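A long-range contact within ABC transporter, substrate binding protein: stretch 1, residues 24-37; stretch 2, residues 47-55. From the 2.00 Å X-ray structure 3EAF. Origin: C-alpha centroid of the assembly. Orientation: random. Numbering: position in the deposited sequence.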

# COMPACT_ATOMS: atom_id res chain seq x y z
N TYR A 24 -6.43 5.77 -5.62
CA TYR A 24 -5.80 6.32 -4.42
C TYR A 24 -6.00 7.84 -4.34
O TYR A 24 -6.34 8.37 -3.28
N SER A 25 -5.77 8.53 -5.46
CA SER A 25 -5.95 9.99 -5.51
C SER A 25 -7.38 10.41 -5.21
O SER A 25 -7.61 11.34 -4.44
N LEU A 26 -8.34 9.71 -5.82
CA LEU A 26 -9.75 9.94 -5.56
C LEU A 26 -10.09 9.76 -4.08
O LEU A 26 -10.81 10.58 -3.50
N GLY A 27 -9.58 8.69 -3.47
CA GLY A 27 -9.84 8.43 -2.05
C GLY A 27 -9.24 9.47 -1.13
O GLY A 27 -9.84 9.84 -0.13
N ALA A 28 -8.03 9.92 -1.45
CA ALA A 28 -7.37 10.95 -0.66
C ALA A 28 -8.13 12.28 -0.71
O ALA A 28 -8.29 12.94 0.31
N GLU A 29 -8.59 12.65 -1.90
CA GLU A 29 -9.34 13.89 -2.09
C GLU A 29 -10.69 13.82 -1.39
O GLU A 29 -11.09 14.76 -0.71
N LEU A 30 -11.39 12.69 -1.55
CA LEU A 30 -12.63 12.44 -0.82
C LEU A 30 -12.45 12.66 0.68
O LEU A 30 -13.27 13.31 1.31
N ALA A 31 -11.36 12.12 1.23
CA ALA A 31 -11.07 12.24 2.67
C ALA A 31 -10.80 13.67 3.11
O ALA A 31 -11.32 14.11 4.14
N PHE A 32 -9.97 14.39 2.35
CA PHE A 32 -9.72 15.80 2.63
C PHE A 32 -11.03 16.60 2.66
O PHE A 32 -11.29 17.35 3.61
N LYS A 33 -11.85 16.43 1.64
CA LYS A 33 -13.11 17.17 1.54
C LYS A 33 -14.07 16.76 2.66
O LYS A 33 -14.72 17.62 3.25
N TYR A 34 -14.12 15.46 2.94
CA TYR A 34 -15.00 14.91 3.97
C TYR A 34 -14.71 15.47 5.35
O TYR A 34 -15.59 16.07 5.97
N PHE A 35 -13.48 15.28 5.82
CA PHE A 35 -13.12 15.69 7.17
C PHE A 35 -13.09 17.21 7.33
O PHE A 35 -13.48 17.73 8.39
N ASN A 36 -12.67 17.93 6.29
CA ASN A 36 -12.77 19.40 6.31
C ASN A 36 -14.20 19.85 6.64
O ASN A 36 -14.41 20.64 7.57
N GLU A 37 -15.16 19.32 5.88
CA GLU A 37 -16.57 19.67 6.00
C GLU A 37 -17.20 19.20 7.32
O GLU A 37 -17.99 19.93 7.94
N ARG A 47 -10.75 24.51 15.44
CA ARG A 47 -11.02 23.91 14.14
C ARG A 47 -9.82 24.04 13.22
O ARG A 47 -9.17 25.10 13.15
N VAL A 48 -9.53 22.95 12.52
CA VAL A 48 -8.45 22.90 11.54
C VAL A 48 -9.03 22.68 10.15
O VAL A 48 -9.87 21.79 9.94
N ASN A 49 -8.60 23.53 9.23
CA ASN A 49 -8.89 23.38 7.81
C ASN A 49 -7.63 22.91 7.11
O ASN A 49 -6.54 23.45 7.34
N ILE A 50 -7.78 21.90 6.25
CA ILE A 50 -6.64 21.43 5.47
C ILE A 50 -6.73 21.97 4.06
O ILE A 50 -7.67 21.66 3.30
N ASN A 51 -5.75 22.80 3.71
CA ASN A 51 -5.55 23.23 2.34
C ASN A 51 -4.59 22.24 1.72
O ASN A 51 -3.39 22.26 2.01
N TYR A 52 -5.11 21.33 0.90
CA TYR A 52 -4.25 20.33 0.27
C TYR A 52 -3.89 20.73 -1.15
O TYR A 52 -4.71 21.32 -1.87
N ILE A 53 -2.66 20.41 -1.55
CA ILE A 53 -2.14 20.78 -2.85
C ILE A 53 -1.82 19.49 -3.64
O ILE A 53 -0.84 18.80 -3.35
N LYS A 54 -2.67 19.18 -4.61
CA LYS A 54 -2.52 17.94 -5.37
C LYS A 54 -1.57 18.11 -6.55
O LYS A 54 -1.69 19.06 -7.32
N ARG A 55 -0.63 17.18 -6.67
CA ARG A 55 0.33 17.17 -7.78
C ARG A 55 0.46 15.77 -8.36
O ARG A 55 0.85 14.84 -7.66

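A helix lies nearly antiparallel against a β-strand, their axes 8.1 Å apart at closest approach, and a small aromatic and aliphatic centre is flanked along the strand by polar bonds. F32 (chi1 m) and Y52 (chi1 p) both point toward the opposite stretch and form an offset stack, with ring planes 9° apart and centroids separated by 4.6 Å. Flat rings suit this narrow gap: F32 CB comes within 3.4 Å of Y52 CD2, and F32 CE1 lies 3.6 Å from CG2 of I50 (m, t), a branched aliphatic side chain that also points in.

Tyrosine combines a flat face that stacks on F32 with a hydroxyl at the ring's edge. Y52 OH donates to E29 OE2 at 2.7 Å, while K54 NZ forms a salt bridge with E29 OE1 at 3.1 Å. The E29 CA-to-CB bond points sideways, but its m, t conformation brings the carboxylate nearer the strand, where it serves both partners.

N36 (m) uses its amide as both acceptor and donor, pairing with the backbone N and O of I50: I50 N donates to N36 OD1 (2.8 Å), and N36 ND2 donates to I50 O (2.9 Å). Beyond it, the extended R47 (t, t, t) reaches the helix backbone, NH2 donating to N36 O at 2.9 Å. One water links N36 O, R47 NE and V48 O; another joins E37 O to R47 NH2.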

# COMPACT_ATOMS: atom_id res chain seq x y z
CB TYR A 24 -4.32 5.98 -4.43
CG TYR A 24 -3.49 6.56 -3.30
CD1 TYR A 24 -3.28 5.83 -2.12
CD2 TYR A 24 -2.87 7.80 -3.42
CE1 TYR A 24 -2.50 6.34 -1.10
CE2 TYR A 24 -2.09 8.32 -2.39
CZ TYR A 24 -1.90 7.58 -1.24
OH TYR A 24 -1.13 8.08 -0.21
CB SER A 25 -5.53 10.56 -6.87
OG SER A 25 -5.66 11.97 -6.84
CB LEU A 26 -10.63 9.03 -6.43
CG LEU A 26 -12.15 9.02 -6.19
CD1 LEU A 26 -12.79 10.43 -6.26
CD2 LEU A 26 -12.85 8.06 -7.15
CB ALA A 28 -5.91 11.14 -1.11
CB GLU A 29 -9.51 14.22 -3.57
CG GLU A 29 -8.25 14.77 -4.21
CD GLU A 29 -8.54 15.53 -5.49
OE1 GLU A 29 -8.87 14.89 -6.51
OE2 GLU A 29 -8.44 16.77 -5.47
CB LEU A 30 -13.15 11.02 -1.05
CG LEU A 30 -14.03 10.75 -2.27
CD1 LEU A 30 -14.49 9.31 -2.22
CD2 LEU A 30 -15.22 11.72 -2.34
CB ALA A 31 -9.91 11.32 3.05
CB PHE A 32 -8.77 16.41 1.61
CG PHE A 32 -7.31 16.09 1.85
CD1 PHE A 32 -6.71 16.36 3.09
CD2 PHE A 32 -6.52 15.56 0.82
CE1 PHE A 32 -5.35 16.08 3.31
CE2 PHE A 32 -5.16 15.27 1.03
CZ PHE A 32 -4.57 15.54 2.26
CB LYS A 33 -13.76 16.99 0.17
CG LYS A 33 -12.96 17.58 -0.99
CD LYS A 33 -13.61 17.20 -2.31
CE LYS A 33 -12.98 17.92 -3.50
NZ LYS A 33 -13.77 17.65 -4.73
CB TYR A 34 -14.93 13.38 4.01
CG TYR A 34 -15.85 12.72 5.02
CD1 TYR A 34 -17.23 12.62 4.79
CD2 TYR A 34 -15.35 12.19 6.21
CE1 TYR A 34 -18.07 12.01 5.71
CE2 TYR A 34 -16.18 11.57 7.14
CZ TYR A 34 -17.54 11.48 6.89
OH TYR A 34 -18.36 10.88 7.81
CB PHE A 35 -11.81 15.03 7.63
CG PHE A 35 -11.92 13.53 7.78
CD1 PHE A 35 -12.73 12.97 8.77
CD2 PHE A 35 -11.22 12.67 6.93
CE1 PHE A 35 -12.84 11.59 8.92
CE2 PHE A 35 -11.32 11.28 7.07
CZ PHE A 35 -12.13 10.74 8.06
CB ASN A 36 -12.30 20.01 4.98
CG ASN A 36 -10.79 20.23 4.93
OD1 ASN A 36 -10.13 20.38 5.95
ND2 ASN A 36 -10.24 20.28 3.72
CB GLU A 37 -17.34 19.10 4.79
CG GLU A 37 -18.87 19.29 4.78
CD GLU A 37 -19.30 20.73 4.56
OE1 GLU A 37 -18.57 21.51 3.91
OE2 GLU A 37 -20.40 21.09 5.05
CB ARG A 47 -12.25 24.52 13.46
CG ARG A 47 -12.63 23.83 12.16
CD ARG A 47 -14.03 24.15 11.73
NE ARG A 47 -14.45 23.35 10.58
CZ ARG A 47 -15.67 23.39 10.06
NH1 ARG A 47 -16.60 24.19 10.57
NH2 ARG A 47 -15.97 22.62 9.01
CB VAL A 48 -7.40 21.81 11.89
CG1 VAL A 48 -6.26 21.80 10.86
CG2 VAL A 48 -6.84 22.04 13.28
CB ASN A 49 -9.36 24.70 7.21
CG ASN A 49 -10.53 25.30 7.97
OD1 ASN A 49 -10.39 26.31 8.65
ND2 ASN A 49 -11.68 24.64 7.89
CB ILE A 50 -6.53 19.88 5.45
CG1 ILE A 50 -6.33 19.34 6.88
CG2 ILE A 50 -5.37 19.45 4.56
CD1 ILE A 50 -6.13 17.85 6.97
CB ASN A 51 -5.00 24.66 2.28
CG ASN A 51 -4.68 25.11 0.86
OD1 ASN A 51 -5.43 24.84 -0.09
ND2 ASN A 51 -3.56 25.81 0.70
CB TYR A 52 -4.87 18.93 0.32
CG TYR A 52 -6.03 18.68 -0.62
CD1 TYR A 52 -5.82 18.14 -1.89
CD2 TYR A 52 -7.34 18.95 -0.22
CE1 TYR A 52 -6.90 17.89 -2.76
CE2 TYR A 52 -8.42 18.72 -1.08
CZ TYR A 52 -8.19 18.18 -2.34
OH TYR A 52 -9.25 17.94 -3.19
CB ILE A 53 -0.89 21.71 -2.72
CG1 ILE A 53 -1.22 23.00 -1.95
CG2 ILE A 53 -0.33 22.08 -4.09
CD1 ILE A 53 -0.81 22.96 -0.48
CB LYS A 54 -3.87 17.42 -5.86
CG LYS A 54 -3.79 16.02 -6.46
CD LYS A 54 -5.16 15.48 -6.85
CE LYS A 54 -5.52 15.86 -8.27
NZ LYS A 54 -6.74 15.14 -8.72
CB ARG A 55 1.69 17.67 -7.29
CG ARG A 55 1.73 19.15 -6.89
CD ARG A 55 1.60 20.05 -8.10
NE ARG A 55 1.67 21.46 -7.73
CZ ARG A 55 0.61 22.24 -7.54
NH1 ARG A 55 -0.62 21.76 -7.68
NH2 ARG A 55 0.79 23.52 -7.23
O HOH W 1 -12.57 21.25 9.51
O HOH W 2 -18.56 22.73 8.16